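Local coordinates for periplasmic binding protein (Veillonella parvula, PDB 4N01) that probably captures a solute, possibly an iron-chelating compound, in the periplasm for delivery to a membrane transporter, at residues W46-F50 with N151-P155; V59-P63 with E177-V181. Residue numbers count along the deposited sequence, not the author numbering.

Interaction 1 of 2, residues W46-F50 with N151-P155; sequences WSETF and NIWIP
Strand 46-50 of a two-stranded hairpin crosses nearly at right angles (86°) beside the outer edge of strand 151-153, the segment axes 7.3 Å apart at closest approach, with the CA atoms of Glu-48 and Trp-153 nearest at 7.0 Å. Both backbones are extended. Trp-46, Glu-48 and Phe-50 project toward the second segment, while Ser-47 and Thr-49 turn away. The Trp-46 indole (chi1 p) donates from NE1 to Ile-152 O (2.7 Å), and one of its faces receives the edge of the Trp-153 indole (chi1 t): a T-shaped pair, five-membered-ring centroids 4.7 Å apart, planes at 88°. Glu-48, folded m,m, accepts a hydrogen bond at OE2 from Ile-154 N (3.0 Å); a water lies 2.7 Å from Glu-48 OE2 and 2.6 Å from Ile-154 O. Phe-50 rests on a shelf of two isoleucines, its CZ 3.6 Å from Ile-152 CG2 and its CE1 3.6 Å from Ile-154 CD1. Three side chains thus line the free backbone edge of a five-stranded parallel sheet, a crossed packing of hairpin on alpha/beta lobe.

Interaction 2 of 2, residues V59-P63 with E177-V181; sequences VKSAP and EIFGV
The loop 59-63, leaving strand 53-59, packs on the C-terminal end of helix 165-178, with the CA atoms of Ala-62 and Phe-179 4.2 Å apart. A Schellman motif ends the helix: Phe-179 leaves helical angles, Gly-180 takes the positive phi (66°) of the C-prime position, and Gly-180 N bonds to Glu-177 O at 3.2 Å. Ala-62 and Pro-63 adopt polyproline II conformation. Phe-179, chi1 m with chi2 near -92°, presents a ring face to Pro-63, whose CD lies 3.8 Å from the ring centroid and 16° off the normal, a CH-pi contact; Pro-63 CB meets Phe-179 CE1 at 3.7 Å. Ile-178 (m,t) sets CG2 4.0 Å from both Val-59 CG2 and Pro-63 CD, and its O lies 3.6 Å from Ala-62 CA and 3.5 Å from Pro-63 CD. Ala-62 CB abuts Phe-179 O at 3.4 Å. Phe-127 meets the Phe-179 ring edge-to-face. With no hydrogen bond shared and Pro-63 O buried without a partner, attachment rests on van der Waals packing, including helix-end carbonyls against loop carbons, and one CH-pi contact.

In the fold
Interactions 1 and 2, centred 15 Å apart, join the N-terminal hairpin and its exit loop to one parallel-sheet lobe. Strand 44-50 supplies interaction 1 and strand 53-59 leads into interaction 2, while strand 151-153 and helix 165-178 follow each other in the chain. The two contacts meet in one largely apolar patch: Asn-151 ND2 lies 3.5 Å from Val-59 CG1, Trp-153 CD1 3.8 Å from Ile-178 CD1, Trp-46 CZ3 4.0 Å from Ile-178 CG1, and Trp-46 CH2 4.0 Å from Val-59 CG1. A bound sodium ion sits about 5 Å from the side chain of Trp-46. The modelled chain has a second parallel sheet, consistent with a two-lobed solute-binding protein.

Interaction 1 of 2, residues W46-F50 with N151-P155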
ATOM      1  N   TRP A  46      -6.022 -18.974 -10.069  1.00 18.20           N
ATOM      2  CA  TRP A  46      -4.915 -18.026 -10.167  1.00 21.53           C
ATOM      3  C   TRP A  46      -3.600 -18.770  -9.990  1.00 19.21           C
ATOM      4  O   TRP A  46      -3.606 -19.959  -9.676  1.00 20.78           O
ATOM      5  CB  TRP A  46      -5.054 -16.894  -9.137  1.00 19.91           C
ATOM      6  CG  TRP A  46      -4.792 -17.288  -7.701  1.00 20.05           C
ATOM      7  CD1 TRP A  46      -3.619 -17.127  -7.006  1.00 21.41           C
ATOM      8  CD2 TRP A  46      -5.721 -17.878  -6.780  1.00 19.07           C
ATOM      9  NE1 TRP A  46      -3.762 -17.588  -5.720  1.00 19.05           N
ATOM     10  CE2 TRP A  46      -5.048 -18.053  -5.552  1.00 15.16           C
ATOM     11  CE3 TRP A  46      -7.067 -18.279  -6.871  1.00 21.19           C
ATOM     12  CZ2 TRP A  46      -5.663 -18.599  -4.425  1.00 15.46           C
ATOM     13  CZ3 TRP A  46      -7.683 -18.833  -5.751  1.00 18.71           C
ATOM     14  CH2 TRP A  46      -6.977 -18.993  -4.544  1.00 18.00           C
ATOM     15  N   SER A  47      -2.485 -18.074 -10.205  1.00 19.57           N
ATOM     16  CA  SER A  47      -1.151 -18.656 -10.041  1.00 19.93           C
ATOM     17  C   SER A  47      -0.253 -17.736  -9.222  1.00 19.89           C
ATOM     18  O   SER A  47      -0.391 -16.511  -9.279  1.00 24.64           O
ATOM     19  CB  SER A  47      -0.476 -18.872 -11.407  1.00 29.77           C
ATOM     20  OG  SER A  47      -1.194 -19.802 -12.198  1.00 39.92           O
ATOM     21  N   GLU A  48       0.681 -18.325  -8.479  1.00 21.26           N
ATOM     22  CA  GLU A  48       1.761 -17.558  -7.856  1.00 21.56           C
ATOM     23  C   GLU A  48       3.093 -18.270  -8.093  1.00 23.47           C
ATOM     24  O   GLU A  48       3.123 -19.476  -8.338  1.00 25.90           O
ATOM     25  CB  GLU A  48       1.530 -17.373  -6.347  1.00 23.04           C
ATOM     26  CG  GLU A  48       0.161 -16.812  -5.954  1.00 25.40           C
ATOM     27  CD  GLU A  48      -0.051 -15.376  -6.399  1.00 24.12           C
ATOM     28  OE1 GLU A  48       0.930 -14.690  -6.776  1.00 32.35           O
ATOM     29  OE2 GLU A  48      -1.218 -14.915  -6.372  1.00 24.94           O
ATOM     30  N   THR A  49       4.192 -17.522  -8.020  1.00 27.35           N
ATOM     31  CA  THR A  49       5.520 -18.099  -8.205  1.00 30.77           C
ATOM     32  C   THR A  49       6.425 -17.739  -7.035  1.00 32.61           C
ATOM     33  O   THR A  49       6.566 -16.564  -6.692  1.00 31.16           O
ATOM     34  CB  THR A  49       6.160 -17.630  -9.519  1.00 32.85           C
ATOM     35  OG1 THR A  49       5.379 -18.116 -10.622  1.00 29.45           O
ATOM     36  CG2 THR A  49       7.590 -18.161  -9.642  1.00 33.93           C
ATOM     37  N   PHE A  50       7.009 -18.755  -6.404  1.00 30.38           N
ATOM     38  CA  PHE A  50       7.911 -18.543  -5.271  1.00 35.00           C
ATOM     39  C   PHE A  50       9.197 -19.324  -5.502  1.00 38.99           C
ATOM     40  O   PHE A  50       9.149 -20.545  -5.664  1.00 37.15           O
ATOM     41  CB  PHE A  50       7.273 -19.033  -3.967  1.00 32.04           C
ATOM     42  CG  PHE A  50       5.915 -18.444  -3.685  1.00 32.83           C
ATOM     43  CD1 PHE A  50       5.791 -17.194  -3.100  1.00 31.45           C
ATOM     44  CD2 PHE A  50       4.764 -19.158  -3.983  1.00 29.52           C
ATOM     45  CE1 PHE A  50       4.539 -16.658  -2.829  1.00 30.78           C
ATOM     46  CE2 PHE A  50       3.513 -18.633  -3.714  1.00 31.77           C
ATOM     47  CZ  PHE A  50       3.399 -17.378  -3.137  1.00 25.32           C
ATOM     48  N   ASN A 151      -3.907 -22.441   0.177  1.00 20.42           N
ATOM     49  CA  ASN A 151      -3.903 -21.624  -1.039  1.00 19.28           C
ATOM     50  C   ASN A 151      -3.315 -20.248  -0.753  1.00 19.73           C
ATOM     51  O   ASN A 151      -3.735 -19.580   0.196  1.00 21.75           O
ATOM     52  CB  ASN A 151      -5.331 -21.471  -1.574  1.00 25.04           C
ATOM     53  CG  ASN A 151      -5.892 -22.776  -2.127  1.00 22.78           C
ATOM     54  OD1 ASN A 151      -5.193 -23.511  -2.826  1.00 26.43           O
ATOM     55  ND2 ASN A 151      -7.150 -23.074  -1.808  1.00 23.15           N
ATOM     56  N   ILE A 152      -2.355 -19.811  -1.567  1.00 20.39           N
ATOM     57  CA  ILE A 152      -1.720 -18.518  -1.355  1.00 18.40           C
ATOM     58  C   ILE A 152      -2.095 -17.580  -2.489  1.00 18.18           C
ATOM     59  O   ILE A 152      -2.016 -17.952  -3.663  1.00 22.02           O
ATOM     60  CB  ILE A 152      -0.186 -18.642  -1.332  1.00 19.53           C
ATOM     61  CG1 ILE A 152       0.245 -19.647  -0.262  1.00 23.14           C
ATOM     62  CG2 ILE A 152       0.454 -17.284  -1.074  1.00 19.63           C
ATOM     63  CD1 ILE A 152       1.744 -19.923  -0.245  1.00 26.01           C
ATOM     64  N   TRP A 153      -2.503 -16.365  -2.141  1.00 15.10           N
ATOM     65  CA  TRP A 153      -2.858 -15.360  -3.139  1.00 17.08           C
ATOM     66  C   TRP A 153      -2.193 -14.053  -2.784  1.00 16.87           C
ATOM     67  O   TRP A 153      -2.234 -13.628  -1.629  1.00 18.42           O
ATOM     68  CB  TRP A 153      -4.370 -15.137  -3.157  1.00 17.84           C
ATOM     69  CG  TRP A 153      -4.775 -14.067  -4.118  1.00 17.59           C
ATOM     70  CD1 TRP A 153      -4.846 -14.173  -5.475  1.00 20.56           C
ATOM     71  CD2 TRP A 153      -5.152 -12.720  -3.798  1.00 17.69           C
ATOM     72  NE1 TRP A 153      -5.249 -12.978  -6.020  1.00 20.44           N
ATOM     73  CE2 TRP A 153      -5.445 -12.071  -5.010  1.00 16.93           C
ATOM     74  CE3 TRP A 153      -5.270 -12.004  -2.602  1.00 17.84           C
ATOM     75  CZ2 TRP A 153      -5.851 -10.736  -5.067  1.00 16.05           C
ATOM     76  CZ3 TRP A 153      -5.679 -10.679  -2.657  1.00 21.60           C
ATOM     77  CH2 TRP A 153      -5.966 -10.062  -3.884  1.00 18.30           C
ATOM     78  N   ILE A 154      -1.597 -13.400  -3.774  1.00 16.10           N
ATOM     79  CA  ILE A 154      -0.940 -12.112  -3.548  1.00 16.21           C
ATOM     80  C   ILE A 154      -1.480 -11.089  -4.539  1.00 14.75           C
ATOM     81  O   ILE A 154      -1.524 -11.367  -5.743  1.00 16.89           O
ATOM     82  CB  ILE A 154       0.584 -12.232  -3.756  1.00 20.79           C
ATOM     83  CG1 ILE A 154       1.168 -13.224  -2.742  1.00 24.54           C
ATOM     84  CG2 ILE A 154       1.263 -10.863  -3.625  1.00 20.04           C
ATOM     85  CD1 ILE A 154       2.606 -13.588  -3.019  1.00 28.84           C
ATOM     86  N   PRO A 155      -1.917  -9.920  -4.039  1.00 15.75           N
ATOM     87  CA  PRO A 155      -2.381  -8.866  -4.952  1.00 16.04           C
ATOM     88  C   PRO A 155      -1.336  -8.570  -6.029  1.00 17.10           C
ATOM     89  O   PRO A 155      -0.139  -8.422  -5.729  1.00 16.28           O
ATOM     90  CB  PRO A 155      -2.563  -7.658  -4.033  1.00 16.62           C
ATOM     91  CG  PRO A 155      -2.928  -8.273  -2.684  1.00 18.44           C
ATOM     92  CD  PRO A 155      -2.088  -9.550  -2.621  1.00 15.21           C
TER
HETATM   93  O   HOH W   1      -1.924 -12.747  -7.872  1.00 27.60           O

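Interaction 2 of 2, residues V59-P63 with E177-V181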
ATOM      1  N   VAL A  59     -10.258 -22.317  -6.152  1.00 22.17           N
ATOM      2  CA  VAL A  59     -11.288 -22.531  -5.136  1.00 20.46           C
ATOM      3  C   VAL A  59     -12.670 -22.577  -5.773  1.00 26.35           C
ATOM      4  O   VAL A  59     -12.923 -21.905  -6.772  1.00 24.61           O
ATOM      5  CB  VAL A  59     -11.266 -21.451  -4.024  1.00 26.73           C
ATOM      6  CG1 VAL A  59      -9.923 -21.454  -3.309  1.00 26.57           C
ATOM      7  CG2 VAL A  59     -11.561 -20.066  -4.607  1.00 26.67           C
ATOM      8  N   LYS A  60     -13.553 -23.386  -5.201  1.00 20.78           N
ATOM      9  CA  LYS A  60     -14.930 -23.489  -5.672  1.00 20.94           C
ATOM     10  C   LYS A  60     -15.892 -22.922  -4.633  1.00 24.09           C
ATOM     11  O   LYS A  60     -17.103 -22.883  -4.849  1.00 23.86           O
ATOM     12  CB  LYS A  60     -15.286 -24.956  -5.948  1.00 21.67           C
ATOM     13  CG  LYS A  60     -14.455 -25.583  -7.039  1.00 27.48           C
ATOM     14  CD  LYS A  60     -14.042 -27.000  -6.666  1.00 38.99           C
ATOM     15  CE  LYS A  60     -15.189 -27.970  -6.767  1.00 41.67           C
ATOM     16  NZ  LYS A  60     -14.792 -29.345  -6.338  1.00 41.64           N
ATOM     17  N   SER A  61     -15.344 -22.506  -3.495  1.00 19.80           N
ATOM     18  CA  SER A  61     -16.134 -21.959  -2.403  1.00 19.38           C
ATOM     19  C   SER A  61     -15.214 -21.098  -1.559  1.00 18.88           C
ATOM     20  O   SER A  61     -13.995 -21.302  -1.567  1.00 19.38           O
ATOM     21  CB  SER A  61     -16.714 -23.092  -1.550  1.00 19.99           C
ATOM     22  OG  SER A  61     -17.659 -22.586  -0.611  1.00 26.58           O
ATOM     23  N   ALA A  62     -15.781 -20.137  -0.833  1.00 18.52           N
ATOM     24  CA  ALA A  62     -14.961 -19.182  -0.101  1.00 18.64           C
ATOM     25  C   ALA A  62     -14.130 -19.875   0.974  1.00 22.70           C
ATOM     26  O   ALA A  62     -14.634 -20.748   1.682  1.00 20.08           O
ATOM     27  CB  ALA A  62     -15.835 -18.104   0.523  1.00 18.66           C
ATOM     28  N   PRO A  63     -12.849 -19.490   1.099  1.00 19.83           N
ATOM     29  CA  PRO A  63     -12.019 -19.971   2.213  1.00 21.62           C
ATOM     30  C   PRO A  63     -12.685 -19.620   3.540  1.00 22.80           C
ATOM     31  O   PRO A  63     -13.362 -18.593   3.619  1.00 19.02           O
ATOM     32  CB  PRO A  63     -10.729 -19.162   2.057  1.00 23.20           C
ATOM     33  CG  PRO A  63     -10.652 -18.877   0.573  1.00 21.37           C
ATOM     34  CD  PRO A  63     -12.089 -18.642   0.162  1.00 17.86           C
ATOM     35  N   GLU A 177     -14.015 -12.225  -5.764  1.00 19.29           N
ATOM     36  CA  GLU A 177     -14.412 -13.460  -6.437  1.00 17.86           C
ATOM     37  C   GLU A 177     -13.994 -14.694  -5.629  1.00 15.27           C
ATOM     38  O   GLU A 177     -14.770 -15.638  -5.483  1.00 18.71           O
ATOM     39  CB  GLU A 177     -13.826 -13.509  -7.852  1.00 19.15           C
ATOM     40  CG  GLU A 177     -14.431 -12.464  -8.788  1.00 22.11           C
ATOM     41  CD  GLU A 177     -13.709 -12.354 -10.124  1.00 36.40           C
ATOM     42  OE1 GLU A 177     -12.492 -12.656 -10.189  1.00 32.33           O
ATOM     43  OE2 GLU A 177     -14.358 -11.946 -11.116  1.00 44.75           O
ATOM     44  N   ILE A 178     -12.770 -14.686  -5.107  1.00 14.64           N
ATOM     45  CA  ILE A 178     -12.279 -15.817  -4.310  1.00 17.62           C
ATOM     46  C   ILE A 178     -13.197 -16.086  -3.118  1.00 18.82           C
ATOM     47  O   ILE A 178     -13.456 -17.245  -2.751  1.00 19.76           O
ATOM     48  CB  ILE A 178     -10.824 -15.568  -3.803  1.00 18.48           C
ATOM     49  CG1 ILE A 178      -9.835 -15.544  -4.976  1.00 19.45           C
ATOM     50  CG2 ILE A 178     -10.402 -16.654  -2.813  1.00 16.42           C
ATOM     51  CD1 ILE A 178      -8.429 -15.038  -4.590  1.00 16.41           C
ATOM     52  N   PHE A 179     -13.726 -15.016  -2.531  1.00 16.09           N
ATOM     53  CA  PHE A 179     -14.523 -15.159  -1.318  1.00 16.02           C
ATOM     54  C   PHE A 179     -16.025 -15.120  -1.552  1.00 16.82           C
ATOM     55  O   PHE A 179     -16.799 -15.019  -0.603  1.00 17.51           O
ATOM     56  CB  PHE A 179     -14.078 -14.126  -0.270  1.00 18.30           C
ATOM     57  CG  PHE A 179     -12.827 -14.534   0.458  1.00 18.24           C
ATOM     58  CD1 PHE A 179     -12.915 -15.245   1.654  1.00 16.34           C
ATOM     59  CD2 PHE A 179     -11.572 -14.272  -0.080  1.00 14.70           C
ATOM     60  CE1 PHE A 179     -11.765 -15.656   2.316  1.00 19.33           C
ATOM     61  CE2 PHE A 179     -10.420 -14.681   0.569  1.00 18.62           C
ATOM     62  CZ  PHE A 179     -10.519 -15.375   1.775  1.00 18.65           C
ATOM     63  N   GLY A 180     -16.437 -15.230  -2.811  1.00 19.08           N
ATOM     64  CA  GLY A 180     -17.853 -15.265  -3.141  1.00 19.33           C
ATOM     65  C   GLY A 180     -18.594 -13.971  -2.841  1.00 22.51           C
ATOM     66  O   GLY A 180     -19.809 -13.989  -2.625  1.00 22.05           O
ATOM     67  N   VAL A 181     -17.875 -12.849  -2.834  1.00 20.81           N
ATOM     68  CA  VAL A 181     -18.498 -11.545  -2.616  1.00 17.23           C
ATOM     69  C   VAL A 181     -18.126 -10.538  -3.708  1.00 18.00           C
ATOM     70  O   VAL A 181     -17.848  -9.366  -3.430  1.00 18.04           O
ATOM     71  CB  VAL A 181     -18.163 -10.970  -1.213  1.00 17.11           C
ATOM     72  CG1 VAL A 181     -18.751 -11.860  -0.123  1.00 22.10           C
ATOM     73  CG2 VAL A 181     -16.651 -10.831  -1.026  1.00 15.97           C
TER